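Local coordinates for hypothetical protein PA2201 (Pseudomonas aeruginosa, PDB 2FEF) that is of unknown function but resembles the PoNi family of immunity proteins, and may protect its bacterium against a PoNe-type DNase toxin, at residues N10-A15 / D50-S55; R20-T25 / A40-L45; S102-T107 / Q162-A167; G156-A161 / L263-G268. One frame throughout, in Å; residues are numbered along the deposited sequence. Where two conformers were deposited one is given.

Contact 1 of 4, residues N10-A15 / D50-S55; sequences NRLAEA and DRFSRS. With EDO (1,2-ethanediol), chain D.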
loop_
_atom_site.group_PDB
_atom_site.type_symbol
_atom_site.label_atom_id
_atom_site.label_comp_id
_atom_site.label_asym_id
_atom_site.label_seq_id
_atom_site.Cartn_x
_atom_site.Cartn_y
_atom_site.Cartn_z
ATOM N N ASN B 10 17.656 13.346 2.994
ATOM C CA ASN B 10 16.799 12.557 3.897
ATOM C C ASN B 10 17.559 11.369 4.498
ATOM O O ASN B 10 18.486 10.850 3.875
ATOM C CB ASN B 10 15.566 12.042 3.155
ATOM C CG ASN B 10 15.820 10.703 2.462
ATOM O OD1 ASN B 10 15.659 9.638 3.055
ATOM N ND2 ASN B 10 16.184 10.762 1.220
ATOM N N ARG B 11 17.157 10.954 5.699
ATOM C CA ARG B 11 17.636 9.710 6.298
ATOM C C ARG B 11 16.420 8.910 6.762
ATOM O O ARG B 11 16.238 8.583 7.956
ATOM C CB ARG B 11 18.619 9.996 7.446
ATOM C CG ARG B 11 19.936 10.710 7.023
ATOM C CD ARG B 11 20.766 9.922 5.964
ATOM N NE ARG B 11 22.015 10.633 5.583
ATOM C CZ ARG B 11 22.166 11.372 4.478
ATOM N NH1 ARG B 11 21.162 11.499 3.586
ATOM N NH2 ARG B 11 23.332 11.984 4.254
ATOM N N LEU B 12 15.548 8.614 5.802
ATOM C CA LEU B 12 14.247 8.057 6.112
ATOM C C LEU B 12 14.354 6.658 6.713
ATOM O O LEU B 12 13.595 6.319 7.643
ATOM C CB LEU B 12 13.345 8.032 4.846
ATOM C CG LEU B 12 11.945 7.368 4.937
ATOM C CD1 LEU B 12 11.002 7.978 6.002
ATOM C CD2 LEU B 12 11.302 7.332 3.539
ATOM N N ALA B 13 15.237 5.823 6.167
ATOM C CA ALA B 13 15.298 4.424 6.639
ATOM C C ALA B 13 15.694 4.366 8.124
ATOM O O ALA B 13 15.156 3.546 8.868
ATOM C CB ALA B 13 16.225 3.564 5.801
ATOM N N GLU B 14 16.632 5.218 8.528
ATOM C CA GLU B 14 17.022 5.303 9.956
ATOM C C GLU B 14 15.914 5.853 10.857
ATOM O O GLU B 14 15.818 5.464 12.009
ATOM C CB GLU B 14 18.326 6.111 10.150
ATOM C CG GLU B 14 19.619 5.284 9.998
ATOM N N ALA B 15 15.092 6.761 10.338
ATOM C CA ALA B 15 14.063 7.429 11.145
ATOM C C ALA B 15 12.889 6.496 11.422
ATOM O O ALA B 15 12.301 6.532 12.517
ATOM C CB ALA B 15 13.583 8.721 10.450
ATOM N N ASP B 50 7.553 2.974 4.805
ATOM C CA ASP B 50 8.486 1.848 4.864
ATOM C C ASP B 50 8.606 1.175 3.475
ATOM O O ASP B 50 9.715 0.841 3.004
ATOM C CB ASP B 50 8.045 0.825 5.917
ATOM C CG ASP B 50 9.152 -0.141 6.277
ATOM O OD1 ASP B 50 9.566 -0.949 5.417
ATOM O OD2 ASP B 50 9.578 -0.126 7.443
ATOM N N ARG B 51 7.465 0.995 2.820
ATOM C CA ARG B 51 7.391 0.424 1.463
ATOM C C ARG B 51 8.227 1.255 0.491
ATOM O O ARG B 51 9.040 0.742 -0.303
ATOM C CB ARG B 51 5.900 0.397 1.028
ATOM C CG ARG B 51 5.616 -0.112 -0.400
ATOM C CD ARG B 51 4.304 -0.911 -0.467
ATOM N NE ARG B 51 4.089 -1.631 0.792
ATOM C CZ ARG B 51 4.566 -2.846 1.074
ATOM N NH1 ARG B 51 5.246 -3.527 0.176
ATOM N NH2 ARG B 51 4.330 -3.385 2.262
ATOM N N PHE B 52 8.009 2.568 0.549
ATOM C CA PHE B 52 8.791 3.518 -0.248
ATOM C C PHE B 52 10.307 3.379 0.009
ATOM O O PHE B 52 11.111 3.324 -0.929
ATOM C CB PHE B 52 8.363 4.963 0.059
ATOM C CG PHE B 52 9.217 6.013 -0.650
ATOM C CD1 PHE B 52 9.226 6.088 -2.052
ATOM C CD2 PHE B 52 9.992 6.903 0.087
ATOM C CE1 PHE B 52 10.005 7.061 -2.702
ATOM C CE2 PHE B 52 10.747 7.884 -0.546
ATOM C CZ PHE B 52 10.773 7.958 -1.933
ATOM N N SER B 53 10.675 3.280 1.272
ATOM C CA SER B 53 12.098 3.128 1.666
ATOM C C SER B 53 12.742 1.841 1.126
ATOM O O SER B 53 13.997 1.733 0.986
ATOM C CB SER B 53 12.224 3.236 3.216
ATOM O OG SER B 53 11.989 1.963 3.839
ATOM N N ARG B 54 11.920 0.832 0.841
ATOM C CA ARG B 54 12.435 -0.432 0.323
ATOM C C ARG B 54 12.344 -0.507 -1.193
ATOM O O ARG B 54 12.857 -1.466 -1.781
ATOM C CB ARG B 54 11.721 -1.631 0.957
ATOM C CG ARG B 54 11.833 -1.691 2.497
ATOM C CD ARG B 54 13.324 -1.834 2.932
ATOM N NE ARG B 54 13.888 -3.091 2.424
ATOM C CZ ARG B 54 15.160 -3.463 2.577
ATOM N NH1 ARG B 54 15.999 -2.677 3.228
ATOM N NH2 ARG B 54 15.598 -4.618 2.082
ATOM N N SER B 55 11.701 0.488 -1.821
ATOM C CA SER B 55 11.553 0.523 -3.301
ATOM C C SER B 55 12.868 0.789 -4.031
ATOM O O SER B 55 13.763 1.412 -3.502
ATOM C CB SER B 55 10.464 1.548 -3.712
ATOM O OG SER B 55 10.904 2.888 -3.457
HETATM C C1 EDO D . 17.883 7.696 -0.798
HETATM O O1 EDO D . 17.948 8.743 0.184
HETATM C C2 EDO D . 18.622 6.441 -0.331
HETATM O O2 EDO D . 19.882 6.828 0.250
#
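Leu12 meets Phe52 and Ser53 where the first turn of helix 12-20 packs on the C-terminal end of helix 35-54, in an all-helical fold. Leu12 and Phe52 cross at about a right angle. Methyl CD2 of Leu12 does the touching. It lies in the plane of the Phe52 ring, at the edge, 3.7 Å from CD2 of Phe52. The same methyl is 4.2 Å from CB of Ser53. In Leu12, CG stands opposite the backbone N (chi1 175°), which carries the branch across to helix 35-54. Two other rings pack on Phe52: Trp76 edge-to-face, and Tyr58 with its plane at about 60°.

The hydroxyl of Ser53 turns back on its own helix. OG donates to the carbonyl O of Asp50, 2.7 Å away, so this buried polar group does not depend on helix 12-20. Beyond Ser53, helix 35-54 faces a second subunit, where Arg54 forms a salt bridge with Glu81 of that subunit.

The start of helix 12-20 is shaped by an Asx turn. OD1 of Asn10 accepts a hydrogen bond from the backbone N of Leu12 at 2.9 Å, on a lone pair in the carbonyl plane. The other end of the amide binds a 1,2-ethanediol molecule, probably from the crystallisation liquor: ND2 of Asn10 donates to its O1 at 2.9 Å, with an N-H...O angle of 137°.

Contact 2 of 4, residues R20-T25 / A40-L45; sequences RNLART and ADWREL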
loop_
_atom_site.group_PDB
_atom_site.type_symbol
_atom_site.label_atom_id
_atom_site.label_comp_id
_atom_site.label_asym_id
_atom_site.label_seq_id
_atom_site.Cartn_x
_atom_site.Cartn_y
_atom_site.Cartn_z
ATOM N N ARG B 20 7.914 4.566 14.229
ATOM C CA ARG B 20 7.005 3.449 14.441
ATOM C C ARG B 20 6.736 3.321 15.932
ATOM O O ARG B 20 5.578 3.090 16.342
ATOM C CB ARG B 20 7.618 2.181 13.818
ATOM C CG ARG B 20 6.822 0.947 13.949
ATOM C CD ARG B 20 7.493 -0.203 13.235
ATOM N NE ARG B 20 7.326 -0.063 11.797
ATOM C CZ ARG B 20 8.311 0.178 10.939
ATOM N NH1 ARG B 20 9.582 0.262 11.357
ATOM N NH2 ARG B 20 8.024 0.278 9.644
ATOM N N ASN B 21 7.778 3.538 16.746
ATOM C CA ASN B 21 7.691 3.490 18.223
ATOM C C ASN B 21 6.956 4.650 18.927
ATOM O O ASN B 21 6.706 4.585 20.137
ATOM C CB ASN B 21 9.093 3.383 18.853
ATOM C CG ASN B 21 9.537 1.937 19.139
ATOM O OD1 ASN B 21 8.740 0.994 19.161
ATOM N ND2 ASN B 21 10.839 1.774 19.373
ATOM N N LEU B 22 6.644 5.719 18.195
ATOM C CA LEU B 22 6.021 6.922 18.791
ATOM C C LEU B 22 4.543 6.712 19.102
ATOM O O LEU B 22 3.971 7.455 19.904
ATOM C CB LEU B 22 6.202 8.152 17.870
ATOM C CG LEU B 22 7.623 8.685 17.610
ATOM C CD1 LEU B 22 7.612 9.850 16.609
ATOM C CD2 LEU B 22 8.340 9.085 18.878
ATOM N N ALA B 23 3.925 5.701 18.482
ATOM C CA ALA B 23 2.542 5.312 18.820
ATOM C C ALA B 23 2.403 4.865 20.294
ATOM O O ALA B 23 1.290 4.832 20.862
ATOM C CB ALA B 23 2.053 4.216 17.884
ATOM N N ARG B 24 3.541 4.548 20.907
ATOM C CA ARG B 24 3.589 4.071 22.291
ATOM C C ARG B 24 3.565 5.201 23.333
ATOM O O ARG B 24 3.643 4.948 24.534
ATOM C CB ARG B 24 4.766 3.092 22.484
ATOM C CG ARG B 24 4.690 1.906 21.499
ATOM C CD ARG B 24 5.738 0.789 21.718
ATOM N NE ARG B 24 5.683 -0.148 20.593
ATOM C CZ ARG B 24 6.066 -1.424 20.617
ATOM N NH1 ARG B 24 6.552 -1.975 21.724
ATOM N NH2 ARG B 24 5.948 -2.161 19.518
ATOM N N THR B 25 3.392 6.434 22.868
ATOM C CA THR B 25 3.409 7.624 23.716
ATOM C C THR B 25 2.411 7.616 24.887
ATOM O O THR B 25 1.349 6.993 24.816
ATOM C CB THR B 25 3.211 8.927 22.871
ATOM O OG1 THR B 25 3.389 10.070 23.719
ATOM C CG2 THR B 25 1.834 8.968 22.213
ATOM N N ALA B 40 -4.458 3.207 13.674
ATOM C CA ALA B 40 -4.515 2.517 12.367
ATOM C C ALA B 40 -4.026 3.449 11.272
ATOM O O ALA B 40 -3.355 3.006 10.344
ATOM C CB ALA B 40 -5.923 2.005 12.063
ATOM N N ASP B 41 -4.365 4.737 11.372
ATOM C CA ASP B 41 -3.888 5.728 10.408
ATOM C C ASP B 41 -2.350 5.826 10.463
ATOM O O ASP B 41 -1.691 5.883 9.436
ATOM C CB ASP B 41 -4.446 7.123 10.719
ATOM C CG ASP B 41 -5.929 7.261 10.421
ATOM O OD1 ASP B 41 -6.501 6.402 9.723
ATOM O OD2 ASP B 41 -6.508 8.267 10.897
ATOM N N TRP B 42 -1.820 5.875 11.677
ATOM C CA TRP B 42 -0.386 5.919 11.924
ATOM C C TRP B 42 0.305 4.734 11.265
ATOM O O TRP B 42 1.261 4.940 10.514
ATOM C CB TRP B 42 -0.116 5.873 13.437
ATOM C CG TRP B 42 1.364 6.114 13.782
ATOM C CD1 TRP B 42 2.278 5.180 14.166
ATOM C CD2 TRP B 42 2.049 7.371 13.759
ATOM N NE1 TRP B 42 3.497 5.776 14.384
ATOM C CE2 TRP B 42 3.385 7.122 14.156
ATOM C CE3 TRP B 42 1.660 8.682 13.448
ATOM C CZ2 TRP B 42 4.352 8.139 14.242
ATOM C CZ3 TRP B 42 2.613 9.699 13.530
ATOM C CH2 TRP B 42 3.954 9.419 13.937
ATOM N N ARG B 43 -0.165 3.510 11.552
ATOM C CA ARG B 43 0.398 2.291 10.970
ATOM C C ARG B 43 0.389 2.335 9.447
ATOM O O ARG B 43 1.357 1.942 8.807
ATOM C CB ARG B 43 -0.375 1.033 11.401
ATOM C CG ARG B 43 -0.185 0.593 12.858
ATOM C CD ARG B 43 -0.756 -0.859 13.071
ATOM N NE ARG B 43 -0.071 -1.789 12.182
ATOM C CZ ARG B 43 0.935 -2.595 12.531
ATOM N NH1 ARG B 43 1.350 -2.691 13.795
ATOM N NH2 ARG B 43 1.508 -3.336 11.609
ATOM N N GLU B 44 -0.719 2.784 8.869
ATOM C CA GLU B 44 -0.812 2.919 7.397
ATOM C C GLU B 44 0.239 3.841 6.800
ATOM O O GLU B 44 0.833 3.532 5.756
ATOM C CB GLU B 44 -2.202 3.412 6.967
ATOM C CG GLU B 44 -3.305 2.383 7.128
ATOM C CD GLU B 44 -4.707 3.017 6.973
ATOM O OE1 GLU B 44 -4.821 4.269 6.820
ATOM O OE2 GLU B 44 -5.680 2.275 7.062
ATOM N N LEU B 45 0.456 4.987 7.427
ATOM C CA LEU B 45 1.434 5.973 6.905
ATOM C C LEU B 45 2.845 5.451 7.070
ATOM O O LEU B 45 3.689 5.588 6.181
ATOM C CB LEU B 45 1.285 7.325 7.634
ATOM C CG LEU B 45 0.027 8.103 7.200
ATOM C CD1 LEU B 45 -0.328 9.107 8.311
ATOM C CD2 LEU B 45 0.293 8.800 5.861
#
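Trp42 of helix 35-54 points its indole at the turn that follows helix 12-20, and Leu22 and Ala23 pack against it. CB of Ala23 is 3.8 Å from CD1 of Trp42, on the pyrrole part of the indole. CB of Leu22 is 4.1 Å from CZ2 of Trp42, on the benzene part. Both approach the ring obliquely. CG of Trp42 is turned away from its own backbone N (chi1 -172°), and the indole thus reaches out from the helix to the 3-10 segment 22-24. Trp38 stacks on Trp42, and Ile103 and Leu86 add cover from two other helices.

The polar part is slight. The carbonyl O of Arg20 lies near the indole plane, at its edge, but 3.9 Å from NE1 of Trp42. NE1 instead makes a weak hydrogen bond to the carbonyl O of Trp19.

The two arginines stay apart. NE of Arg20 is 6.7 Å from NH2 of Arg43. Arg20 forms a salt bridge with Asp50, while Arg43 pairs with Asp41 and Glu44 of a second subunit. The contact therefore rests on apolar packing round a buried indole, with no hydrogen bond between the two segments, and its flanking arginines are each matched by acidic partners.

Contact 3 of 4, residues S102-T107 / Q162-A167; sequences SIYLET and QELIPA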
loop_
_atom_site.group_PDB
_atom_site.type_symbol
_atom_site.label_atom_id
_atom_site.label_comp_id
_atom_site.label_asym_id
_atom_site.label_seq_id
_atom_site.Cartn_x
_atom_site.Cartn_y
_atom_site.Cartn_z
ATOM N N SER B 102 11.770 15.740 15.147
ATOM C CA SER B 102 12.405 14.570 14.555
ATOM C C SER B 102 11.688 14.094 13.290
ATOM O O SER B 102 12.331 13.586 12.371
ATOM C CB SER B 102 12.514 13.437 15.594
ATOM O OG SER B 102 11.304 12.674 15.649
ATOM N N ILE B 103 10.364 14.265 13.223
ATOM C CA ILE B 103 9.612 13.980 12.009
ATOM C C ILE B 103 9.785 15.080 10.990
ATOM O O ILE B 103 10.061 14.805 9.831
ATOM C CB ILE B 103 8.107 13.718 12.294
ATOM C CG1 ILE B 103 7.980 12.570 13.310
ATOM C CG2 ILE B 103 7.312 13.402 10.975
ATOM C CD1 ILE B 103 6.588 12.486 14.016
ATOM N N TYR B 104 9.639 16.322 11.434
ATOM C CA TYR B 104 9.734 17.491 10.572
ATOM C C TYR B 104 11.056 17.548 9.779
ATOM O O TYR B 104 11.064 17.888 8.591
ATOM C CB TYR B 104 9.566 18.792 11.392
ATOM C CG TYR B 104 9.718 20.005 10.484
ATOM C CD1 TYR B 104 8.657 20.437 9.651
ATOM C CD2 TYR B 104 10.943 20.659 10.384
ATOM C CE1 TYR B 104 8.838 21.510 8.759
ATOM C CE2 TYR B 104 11.131 21.735 9.499
ATOM C CZ TYR B 104 10.082 22.164 8.720
ATOM O OH TYR B 104 10.315 23.227 7.886
ATOM N N LEU B 105 12.158 17.172 10.409
ATOM C CA LEU B 105 13.445 17.226 9.693
ATOM C C LEU B 105 13.412 16.337 8.462
ATOM O O LEU B 105 13.958 16.715 7.419
ATOM C CB LEU B 105 14.617 16.832 10.590
ATOM C CG LEU B 105 14.956 17.799 11.729
ATOM C CD1 LEU B 105 16.242 17.330 12.371
ATOM C CD2 LEU B 105 15.075 19.267 11.269
ATOM N N GLU B 106 12.750 15.180 8.577
ATOM C CA GLU B 106 12.666 14.245 7.436
ATOM C C GLU B 106 11.596 14.614 6.446
ATOM O O GLU B 106 11.742 14.366 5.232
ATOM C CB GLU B 106 12.459 12.808 7.913
ATOM C CG GLU B 106 13.646 12.272 8.724
ATOM C CD GLU B 106 14.918 12.335 7.914
ATOM O OE1 GLU B 106 14.856 12.078 6.687
ATOM O OE2 GLU B 106 15.976 12.632 8.487
ATOM N N THR B 107 10.514 15.191 6.948
ATOM C CA THR B 107 9.462 15.704 6.066
ATOM C C THR B 107 10.068 16.790 5.155
ATOM O O THR B 107 9.943 16.732 3.917
ATOM C CB THR B 107 8.324 16.308 6.862
ATOM O OG1 THR B 107 7.874 15.364 7.851
ATOM C CG2 THR B 107 7.176 16.745 5.932
ATOM N N GLN B 162 13.916 26.655 11.490
ATOM C CA GLN B 162 13.798 27.669 10.422
ATOM C C GLN B 162 14.972 27.693 9.455
ATOM O O GLN B 162 14.866 28.250 8.367
ATOM C CB GLN B 162 13.688 29.074 11.013
ATOM C CG GLN B 162 12.396 29.343 11.830
ATOM C CD GLN B 162 12.229 30.810 12.143
ATOM O OE1 GLN B 162 12.384 31.664 11.257
ATOM N NE2 GLN B 162 11.899 31.120 13.409
ATOM N N GLU B 163 16.113 27.159 9.877
ATOM C CA GLU B 163 17.270 27.086 8.999
ATOM C C GLU B 163 17.032 26.223 7.740
ATOM O O GLU B 163 17.803 26.291 6.773
ATOM C CB GLU B 163 18.515 26.619 9.784
ATOM C CG GLU B 163 18.717 25.074 9.829
ATOM C CD GLU B 163 17.944 24.388 10.958
ATOM N N LEU B 164 15.959 25.432 7.727
ATOM C CA LEU B 164 15.626 24.682 6.514
ATOM C C LEU B 164 14.721 25.448 5.532
ATOM O O LEU B 164 14.603 25.070 4.344
ATOM C CB LEU B 164 14.971 23.363 6.883
ATOM C CG LEU B 164 15.729 22.370 7.767
ATOM C CD1 LEU B 164 14.758 21.211 8.086
ATOM C CD2 LEU B 164 16.995 21.865 7.049
ATOM N N ILE B 165 14.133 26.546 6.015
ATOM C CA ILE B 165 13.146 27.293 5.240
ATOM C C ILE B 165 13.750 27.892 3.942
ATOM O O ILE B 165 13.113 27.814 2.881
ATOM C CB ILE B 165 12.435 28.383 6.130
ATOM C CG1 ILE B 165 11.459 27.699 7.117
ATOM C CG2 ILE B 165 11.738 29.434 5.250
ATOM C CD1 ILE B 165 10.911 28.662 8.209
ATOM N N PRO B 166 14.966 28.494 4.011
ATOM C CA PRO B 166 15.491 29.048 2.752
ATOM C C PRO B 166 15.623 28.070 1.609
ATOM O O PRO B 166 15.182 28.419 0.529
ATOM C CB PRO B 166 16.864 29.625 3.152
ATOM C CG PRO B 166 16.625 30.047 4.608
ATOM C CD PRO B 166 15.858 28.835 5.134
ATOM N N ALA B 167 16.192 26.876 1.808
ATOM C CA ALA B 167 16.263 25.911 0.688
ATOM C C ALA B 167 14.875 25.440 0.257
ATOM O O ALA B 167 14.618 25.235 -0.941
ATOM C CB ALA B 167 17.122 24.708 1.033
#
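Leu164 reaches across to Tyr104 and Leu105 of helix 97-127, and a single methyl makes both contacts. CD1 of Leu164 lies 3.7 Å from CD2 of Leu105 and 3.9 Å from CE2 of Tyr104. It touches both the leucine branch and the phenol ring. Leu164 crosses Leu105 at about a right angle. Against Tyr104 the two side chains slide past each other in opposite directions, and the methyl comes to the ring obliquely.

The enclosed part lies on the tyrosine side. Tyr104 is buried. With chi1 at 178° the ring swings out from helix 97-127 toward helix 146-158, where OH hydrogen-bonds to the carbonyl O of Leu152. The polar end of the ring is thus satisfied within the interior. Met155, Leu159 and Ala161 also pack on the ring, and Leu87 of helix 66-93 touches it too.

The Leu105 side is open in part to solvent. Leu105 and Leu164 touch just as closely as Leu164 and Tyr104 do, but both are partly exposed. The difference between the two sides is therefore one of burial and not of distance. No hydrogen bond crosses between the segments, and no other subunit of the assembly touches either of them.

The arrangement is plain apolar packing in an all-helical fold: segment 162-167 is laid against the long helix 97-127 by a leucine.

Contact 4 of 4, residues G156-A161 / L263-G268; sequences GVLLDA and LGVLYG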
loop_
_atom_site.group_PDB
_atom_site.type_symbol
_atom_site.label_atom_id
_atom_site.label_comp_id
_atom_site.label_asym_id
_atom_site.label_seq_id
_atom_site.Cartn_x
_atom_site.Cartn_y
_atom_site.Cartn_z
ATOM N N GLY B 156 8.194 24.647 10.398
ATOM C CA GLY B 156 9.615 25.079 10.527
ATOM C C GLY B 156 9.808 26.075 11.682
ATOM O O GLY B 156 10.755 25.976 12.462
ATOM N N VAL B 157 8.966 27.083 11.719
ATOM C CA VAL B 157 8.960 28.086 12.785
ATOM C C VAL B 157 8.592 27.469 14.159
ATOM O O VAL B 157 9.264 27.697 15.180
ATOM C CB VAL B 157 7.960 29.230 12.433
ATOM C CG1 VAL B 157 7.834 30.212 13.622
ATOM C CG2 VAL B 157 8.391 30.011 11.174
ATOM N N LEU B 158 7.529 26.685 14.186
ATOM C CA LEU B 158 6.990 26.138 15.447
ATOM C C LEU B 158 7.905 25.064 16.044
ATOM O O LEU B 158 7.852 24.780 17.242
ATOM C CB LEU B 158 5.571 25.576 15.206
ATOM C CG LEU B 158 4.474 26.658 15.124
ATOM C CD1 LEU B 158 3.226 26.092 14.585
ATOM C CD2 LEU B 158 4.219 27.310 16.559
ATOM N N LEU B 159 8.740 24.460 15.197
ATOM C CA LEU B 159 9.652 23.433 15.681
ATOM C C LEU B 159 11.110 23.857 15.729
ATOM O O LEU B 159 11.993 23.013 15.880
ATOM C CB LEU B 159 9.450 22.103 14.898
ATOM C CG LEU B 159 8.020 21.547 14.960
ATOM C CD1 LEU B 159 7.788 20.357 13.944
ATOM C CD2 LEU B 159 7.601 21.178 16.434
ATOM N N ASP B 160 11.361 25.157 15.644
ATOM C CA ASP B 160 12.705 25.742 15.758
ATOM C C ASP B 160 13.672 25.090 14.767
ATOM O O ASP B 160 14.825 24.721 15.107
ATOM C CB ASP B 160 13.237 25.733 17.222
ATOM C CG ASP B 160 14.610 26.437 17.370
ATOM O OD1 ASP B 160 14.809 27.540 16.797
ATOM O OD2 ASP B 160 15.492 25.888 18.068
ATOM N N ALA B 161 13.188 24.961 13.538
ATOM C CA ALA B 161 13.958 24.397 12.424
ATOM C C ALA B 161 13.958 25.349 11.218
ATOM O O ALA B 161 14.006 24.914 10.067
ATOM C CB ALA B 161 13.396 23.026 12.038
ATOM N N LEU B 263 2.975 32.718 13.715
ATOM C CA LEU B 263 3.089 34.184 13.861
ATOM C C LEU B 263 3.388 34.594 15.306
ATOM O O LEU B 263 4.124 35.554 15.538
ATOM C CB LEU B 263 1.830 34.908 13.306
ATOM C CG LEU B 263 1.659 34.851 11.782
ATOM C CD1 LEU B 263 0.216 35.204 11.330
ATOM C CD2 LEU B 263 2.696 35.728 11.067
ATOM N N GLY B 264 2.855 33.858 16.278
ATOM C CA GLY B 264 3.171 34.099 17.687
ATOM C C GLY B 264 4.657 33.932 18.025
ATOM O O GLY B 264 5.227 34.714 18.791
ATOM N N VAL B 265 5.284 32.911 17.465
ATOM C CA VAL B 265 6.721 32.721 17.658
ATOM C C VAL B 265 7.491 33.874 17.006
ATOM O O VAL B 265 8.410 34.440 17.606
ATOM C CB VAL B 265 7.186 31.361 17.079
ATOM C CG1 VAL B 265 8.732 31.212 17.187
ATOM C CG2 VAL B 265 6.472 30.188 17.819
ATOM N N LEU B 266 7.110 34.203 15.772
ATOM C CA LEU B 266 7.785 35.245 14.985
ATOM C C LEU B 266 7.670 36.647 15.587
ATOM O O LEU B 266 8.643 37.426 15.565
ATOM C CB LEU B 266 7.243 35.231 13.562
ATOM C CG LEU B 266 7.561 33.960 12.763
ATOM C CD1 LEU B 266 6.813 33.985 11.420
ATOM C CD2 LEU B 266 9.073 33.750 12.587
ATOM N N TYR B 267 6.489 36.972 16.120
ATOM C CA TYR B 267 6.235 38.302 16.702
ATOM C C TYR B 267 6.523 38.425 18.186
ATOM O O TYR B 267 6.749 39.528 18.663
ATOM C CB TYR B 267 4.803 38.761 16.449
ATOM C CG TYR B 267 4.577 39.334 15.083
ATOM C CD1 TYR B 267 4.427 38.512 13.985
ATOM C CD2 TYR B 267 4.518 40.708 14.886
ATOM C CE1 TYR B 267 4.215 39.033 12.722
ATOM C CE2 TYR B 267 4.308 41.247 13.617
ATOM C CZ TYR B 267 4.142 40.401 12.545
ATOM O OH TYR B 267 3.933 40.918 11.280
ATOM N N GLY B 268 6.524 37.319 18.918
ATOM C CA GLY B 268 6.949 37.360 20.330
ATOM C C GLY B 268 5.946 37.947 21.308
ATOM O O GLY B 268 6.251 38.154 22.487
#
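The end of helix 146-158 and the last turn of helix 258-267 come closest at Leu158 and Val265, whose CA atoms are 6.9 Å apart. A Schellman motif closes the first of these helices. Ala161 N bonds to the O of Gly156 at 2.8 Å, and Asp160, with positive phi, is its C-prime residue. Asp160 also forms a salt bridge with Arg291.

Val157 and Val265 point toward each other and slide past in opposite directions. CG1 of Val157 is the main touching atom. A chi1 of 174° directs it at helix 258-267. CG1 of Val157 also lies 3.9 Å from CG of Leu266. Val157 and Leu266 cross at about a right angle, and the valine methyl meets both the branch point and methyl CD2 of the leucine. Leu158 comes in beside them, with its CD2 3.9 Å from CG2 of Val265.

All of these contacts are apolar. Helix 282-292 extends the packing, with Leu284 and Val285 on Leu158 and Ala288 on Val265. Gln162 covers Val157 and Leu266 from the adjoining loop. The closest approach across the two segments is CG1 of Val157 to CB of Val265, at 3.7 Å.

From the N terminus, contact 1 closes the first loop by joining helix 12-20 to the end of helix 35-54. Contact 2 is nested inside it, and a salt bridge from Asp50 OD2 to Arg20 NH2 (2.7 Å) links the two. Both contacts also touch a second subunit. Contact 3 opens on helix 97-127 and closes at 162-167. Glu106 there reaches back to Arg11, and Ile103 packs on Leu22 and Trp42, so the long helix ties both early contacts to the interior. Contact 4 opens at 156-161, inside contact 3, and closes at 263-268, so the two cross. They meet where Tyr104 packs on Gly156, Leu159 and Ala161. Contact 4 brings in helix 258-267, late in the chain.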